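Local structure of adhesin LabA (Helicobacter pylori, 6GMM) at residues A[379-382]-A[383-387]; A[312-315]-A[316-320]. The protein acts as an outer-surface adhesin of Helicobacter pylori, with a lectin-like exodomain that probably recognises LacdiNAc glycans of the gastric mucosa. All coordinates share one frame; numbering follows the deposited sequence.

Contact 1. Residues A[379-382]-A[383-387]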
loop_
_atom_site.group_PDB
_atom_site.type_symbol
_atom_site.label_atom_id
_atom_site.label_comp_id
_atom_site.label_asym_id
_atom_site.label_seq_id
_atom_site.Cartn_x
_atom_site.Cartn_y
_atom_site.Cartn_z
ATOM N N ARG A 379 9.558 14.826 -6.478
ATOM C CA ARG A 379 10.061 14.721 -5.099
ATOM C C ARG A 379 11.457 15.291 -4.997
ATOM O O ARG A 379 11.724 16.151 -4.147
ATOM C CB ARG A 379 10.049 13.245 -4.637
ATOM C CG ARG A 379 10.628 13.023 -3.241
ATOM C CD ARG A 379 10.770 11.548 -2.985
ATOM N NE ARG A 379 11.308 11.257 -1.653
ATOM C CZ ARG A 379 11.049 10.151 -0.953
ATOM N NH1 ARG A 379 11.605 9.967 0.239
ATOM N NH2 ARG A 379 10.212 9.231 -1.431
ATOM N N ASN A 380 12.358 14.806 -5.868
ATOM C CA ASN A 380 13.755 15.221 -5.892
ATOM C C ASN A 380 13.884 16.709 -6.184
ATOM O O ASN A 380 14.585 17.408 -5.435
ATOM C CB ASN A 380 14.550 14.320 -6.832
ATOM C CG ASN A 380 14.518 12.885 -6.315
ATOM O OD1 ASN A 380 14.476 12.644 -5.096
ATOM N ND2 ASN A 380 14.425 11.908 -7.207
ATOM N N LEU A 381 13.125 17.210 -7.181
ATOM C CA LEU A 381 13.096 18.645 -7.523
ATOM C C LEU A 381 12.615 19.443 -6.288
ATOM O O LEU A 381 13.261 20.400 -5.868
ATOM C CB LEU A 381 12.138 18.887 -8.712
ATOM C CG LEU A 381 11.880 20.359 -9.131
ATOM C CD1 LEU A 381 13.186 21.103 -9.447
ATOM C CD2 LEU A 381 11.061 20.410 -10.397
ATOM N N ALA A 382 11.527 19.001 -5.680
ATOM C CA ALA A 382 10.962 19.650 -4.501
ATOM C C ALA A 382 11.957 19.682 -3.328
ATOM O O ALA A 382 12.110 20.738 -2.712
ATOM C CB ALA A 382 9.674 18.971 -4.099
ATOM N N TYR A 383 12.701 18.575 -3.080
ATOM C CA TYR A 383 13.719 18.570 -2.028
ATOM C C TYR A 383 14.858 19.540 -2.337
ATOM O O TYR A 383 15.348 20.229 -1.436
ATOM C CB TYR A 383 14.248 17.151 -1.744
ATOM C CG TYR A 383 15.302 17.122 -0.653
ATOM C CD1 TYR A 383 14.941 17.106 0.693
ATOM C CD2 TYR A 383 16.656 17.152 -0.966
ATOM C CE1 TYR A 383 15.905 17.086 1.700
ATOM C CE2 TYR A 383 17.631 17.125 0.034
ATOM C CZ TYR A 383 17.251 17.092 1.367
ATOM O OH TYR A 383 18.210 17.075 2.351
ATOM N N THR A 384 15.271 19.604 -3.613
ATOM C CA THR A 384 16.347 20.509 -4.062
ATOM C C THR A 384 15.904 21.965 -3.885
ATOM O O THR A 384 16.639 22.724 -3.256
ATOM C CB THR A 384 16.854 20.141 -5.474
ATOM O OG1 THR A 384 17.174 18.744 -5.514
ATOM C CG2 THR A 384 18.103 20.906 -5.866
ATOM N N LEU A 385 14.702 22.342 -4.379
ATOM C CA LEU A 385 14.138 23.693 -4.201
ATOM C C LEU A 385 14.007 24.038 -2.718
ATOM O O LEU A 385 14.317 25.149 -2.339
ATOM C CB LEU A 385 12.743 23.802 -4.836
ATOM C CG LEU A 385 12.666 24.022 -6.324
ATOM C CD1 LEU A 385 11.253 23.852 -6.786
ATOM C CD2 LEU A 385 13.160 25.437 -6.702
ATOM N N ALA A 386 13.534 23.092 -1.881
ATOM C CA ALA A 386 13.383 23.315 -0.441
ATOM C C ALA A 386 14.719 23.583 0.253
ATOM O O ALA A 386 14.753 24.320 1.241
ATOM C CB ALA A 386 12.725 22.126 0.193
ATOM N N ASN A 387 15.813 22.997 -0.273
ATOM C CA ASN A 387 17.143 23.134 0.328
ATOM C C ASN A 387 18.181 23.647 -0.643
ATOM O O ASN A 387 19.346 23.274 -0.513
ATOM C CB ASN A 387 17.593 21.776 0.892
ATOM C CG ASN A 387 16.658 21.210 1.911
ATOM O OD1 ASN A 387 16.762 21.496 3.111
ATOM N ND2 ASN A 387 15.723 20.400 1.446
#
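R379, N380, L381 and A382 each give their carbonyl oxygen to the backbone N of Y383, T384, L385 and A386 in turn, four successive i to i+4 bonds of an alpha helix, the L385 N to L381 O one being close to straight (N-H...O 177°). On that frame N380 O is gripped twice. Besides the amide of T384 it takes the hydroxyl of the same residue, with OG1 2.9 Å from N380 O and lying well above the carbonyl plane, 40° out of it. The torsion of T384 makes this possible: OG1 stands beside its own backbone N (chi1 -51°), and the side-chain hydroxyl is thereby satisfied inside the helix. One turn apart, L381 and L385 meet loosely, CG of L381 lying 4.3 Å from CD1 of L385.

These are the last two turns of helix 369-386. L381 and L385 touch A38 and I35 of helix 32-50, T384 packs on L25 and I26 of helix 4-28, and A382 and A386 touch M290 and Q288 of helix 287-311.

N387 leaves the helical conformation and folds its amide back: ND2 donates to Y383 O at 2.9 Å, in the carbonyl plane and on a lone pair. The same ND2 sits 3.3 Å above the plane of the Y383 ring, displaced toward its rim.

Contact 2. Residues A[312-315]-A[316-320]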
loop_
_atom_site.group_PDB
_atom_site.type_symbol
_atom_site.label_atom_id
_atom_site.label_comp_id
_atom_site.label_asym_id
_atom_site.label_seq_id
_atom_site.Cartn_x
_atom_site.Cartn_y
_atom_site.Cartn_z
ATOM N N GLU A 312 0.017 -12.444 -2.480
ATOM C CA GLU A 312 0.604 -13.525 -3.269
ATOM C C GLU A 312 1.277 -14.595 -2.423
ATOM O O GLU A 312 1.697 -15.610 -2.982
ATOM C CB GLU A 312 1.547 -12.986 -4.357
ATOM C CG GLU A 312 0.810 -12.359 -5.530
ATOM C CD GLU A 312 1.681 -11.749 -6.614
ATOM O OE1 GLU A 312 2.920 -11.948 -6.588
ATOM O OE2 GLU A 312 1.108 -11.099 -7.518
ATOM N N ARG A 313 1.318 -14.414 -1.073
ATOM C CA ARG A 313 1.818 -15.457 -0.162
ATOM C C ARG A 313 0.743 -16.536 -0.045
ATOM O O ARG A 313 1.045 -17.666 0.340
ATOM C CB ARG A 313 2.128 -14.915 1.230
ATOM C CG ARG A 313 3.260 -13.913 1.272
ATOM C CD ARG A 313 3.279 -13.214 2.614
ATOM N NE ARG A 313 3.270 -14.188 3.702
ATOM C CZ ARG A 313 3.171 -13.879 4.988
ATOM N NH1 ARG A 313 3.087 -12.610 5.369
ATOM N NH2 ARG A 313 3.181 -14.833 5.906
ATOM N N ILE A 314 -0.522 -16.168 -0.354
ATOM C CA ILE A 314 -1.687 -17.055 -0.339
ATOM C C ILE A 314 -1.596 -17.956 -1.590
ATOM O O ILE A 314 -1.462 -17.424 -2.701
ATOM C CB ILE A 314 -3.031 -16.251 -0.293
ATOM C CG1 ILE A 314 -3.054 -15.246 0.908
ATOM C CG2 ILE A 314 -4.252 -17.186 -0.338
ATOM C CD1 ILE A 314 -4.425 -14.629 1.308
ATOM N N PRO A 315 -1.675 -19.306 -1.444
ATOM C CA PRO A 315 -1.552 -20.175 -2.628
ATOM C C PRO A 315 -2.666 -19.966 -3.638
ATOM O O PRO A 315 -3.825 -19.815 -3.266
ATOM C CB PRO A 315 -1.566 -21.598 -2.056
ATOM C CG PRO A 315 -1.989 -21.470 -0.685
ATOM C CD PRO A 315 -1.787 -20.095 -0.203
ATOM N N ALA A 316 -2.293 -19.926 -4.913
ATOM C CA ALA A 316 -3.204 -19.742 -6.037
ATOM C C ALA A 316 -4.447 -20.661 -6.023
ATOM O O ALA A 316 -5.521 -20.174 -6.363
ATOM C CB ALA A 316 -2.445 -19.879 -7.350
ATOM N N GLU A 317 -4.308 -21.959 -5.615
ATOM C CA GLU A 317 -5.398 -22.949 -5.544
ATOM C C GLU A 317 -6.465 -22.555 -4.536
ATOM O O GLU A 317 -7.627 -22.900 -4.715
ATOM C CB GLU A 317 -4.897 -24.385 -5.206
ATOM C CG GLU A 317 -3.706 -24.864 -6.020
ATOM C CD GLU A 317 -2.376 -24.227 -5.645
ATOM O OE1 GLU A 317 -1.896 -24.465 -4.512
ATOM O OE2 GLU A 317 -1.841 -23.446 -6.467
ATOM N N PHE A 318 -6.064 -21.892 -3.447
ATOM C CA PHE A 318 -6.998 -21.448 -2.423
ATOM C C PHE A 318 -7.790 -20.244 -2.949
ATOM O O PHE A 318 -8.949 -20.067 -2.602
ATOM C CB PHE A 318 -6.252 -21.100 -1.113
ATOM C CG PHE A 318 -7.155 -20.655 0.017
ATOM C CD1 PHE A 318 -8.135 -21.510 0.532
ATOM C CD2 PHE A 318 -7.056 -19.373 0.545
ATOM C CE1 PHE A 318 -8.962 -21.094 1.573
ATOM C CE2 PHE A 318 -7.900 -18.958 1.585
ATOM C CZ PHE A 318 -8.834 -19.823 2.094
ATOM N N VAL A 319 -7.173 -19.424 -3.775
ATOM C CA VAL A 319 -7.866 -18.258 -4.330
ATOM C C VAL A 319 -8.867 -18.715 -5.402
ATOM O O VAL A 319 -10.048 -18.399 -5.270
ATOM C CB VAL A 319 -6.917 -17.134 -4.816
ATOM C CG1 VAL A 319 -7.713 -15.943 -5.369
ATOM C CG2 VAL A 319 -5.995 -16.675 -3.681
ATOM N N LYS A 320 -8.416 -19.516 -6.403
ATOM C CA LYS A 320 -9.276 -19.967 -7.492
ATOM C C LYS A 320 -10.217 -21.131 -7.136
ATOM O O LYS A 320 -11.366 -21.089 -7.572
ATOM C CB LYS A 320 -8.473 -20.285 -8.785
ATOM C CG LYS A 320 -7.498 -21.466 -8.737
#
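I314 reaches forward over the start of the next helix with one methyl, CG2, which touches two residues at once. Against F318 it comes to the rim of the ring: CG2 lies in the ring plane, 3.7 Å from CD2 of F318, so the aromatic face takes no part in this meeting. Against V319 the two side chains cross at about a right angle, methyl to methyl, with CG2 of I314 3.8 Å from CG2 of V319. The branching of I314 sets this up, since CG2 is the arm anti to the backbone N while CG1 stands beside that N (chi1 -54°). CB of F318 lies 4.3 Å from CG of P315. The CG2 methyl of V319 also comes close to the backbone, 3.8 Å from P315 O.

P315 takes the N-cap position of helix 316-323, and its carbonyl oxygen begins the helical bonding: it receives F318 N at 3.1 Å, the donor standing well above the carbonyl plane rather than on a lone pair, and V319 N over a longer, weak bond of 3.4 Å. The F318 bond is bent, with an N-H...O angle of 135°. E317 curls back toward the proline: its chain is bent at chi2 (74°), bringing OE1 to 3.8 Å from CB of P315.

Helix 239-264 packs against the junction through A244 and I245, which touch I314, and through N240 and E241, which touch P315; R313 adds a salt bridge from NH1 to OD2 of D247, and its carbonyl oxygen accepts a hydrogen bond from ND2 of N240. W223 and I226 touch F318, and Y227 touches E317.

From the N terminus, the chain first lays down helices 4-28 and 32-50, which later receive contact 1, and then helix 239-264, which supports contact 2. Helix 287-311 follows and runs at once into contact 2, where residues 312-320 turn out of that long helix into the short helix 316-323. Contact 1 comes later, at the end of helix 369-386, just before helix 388-408 starts. The two are in series, neither nested nor crossed, and each is local and closes no large loop. Their centres are about 42 Å apart, on opposite sides of the chain's centre. Helix 287-311 links them: its C-terminal end leads into contact 2, while its start packs against contact 1.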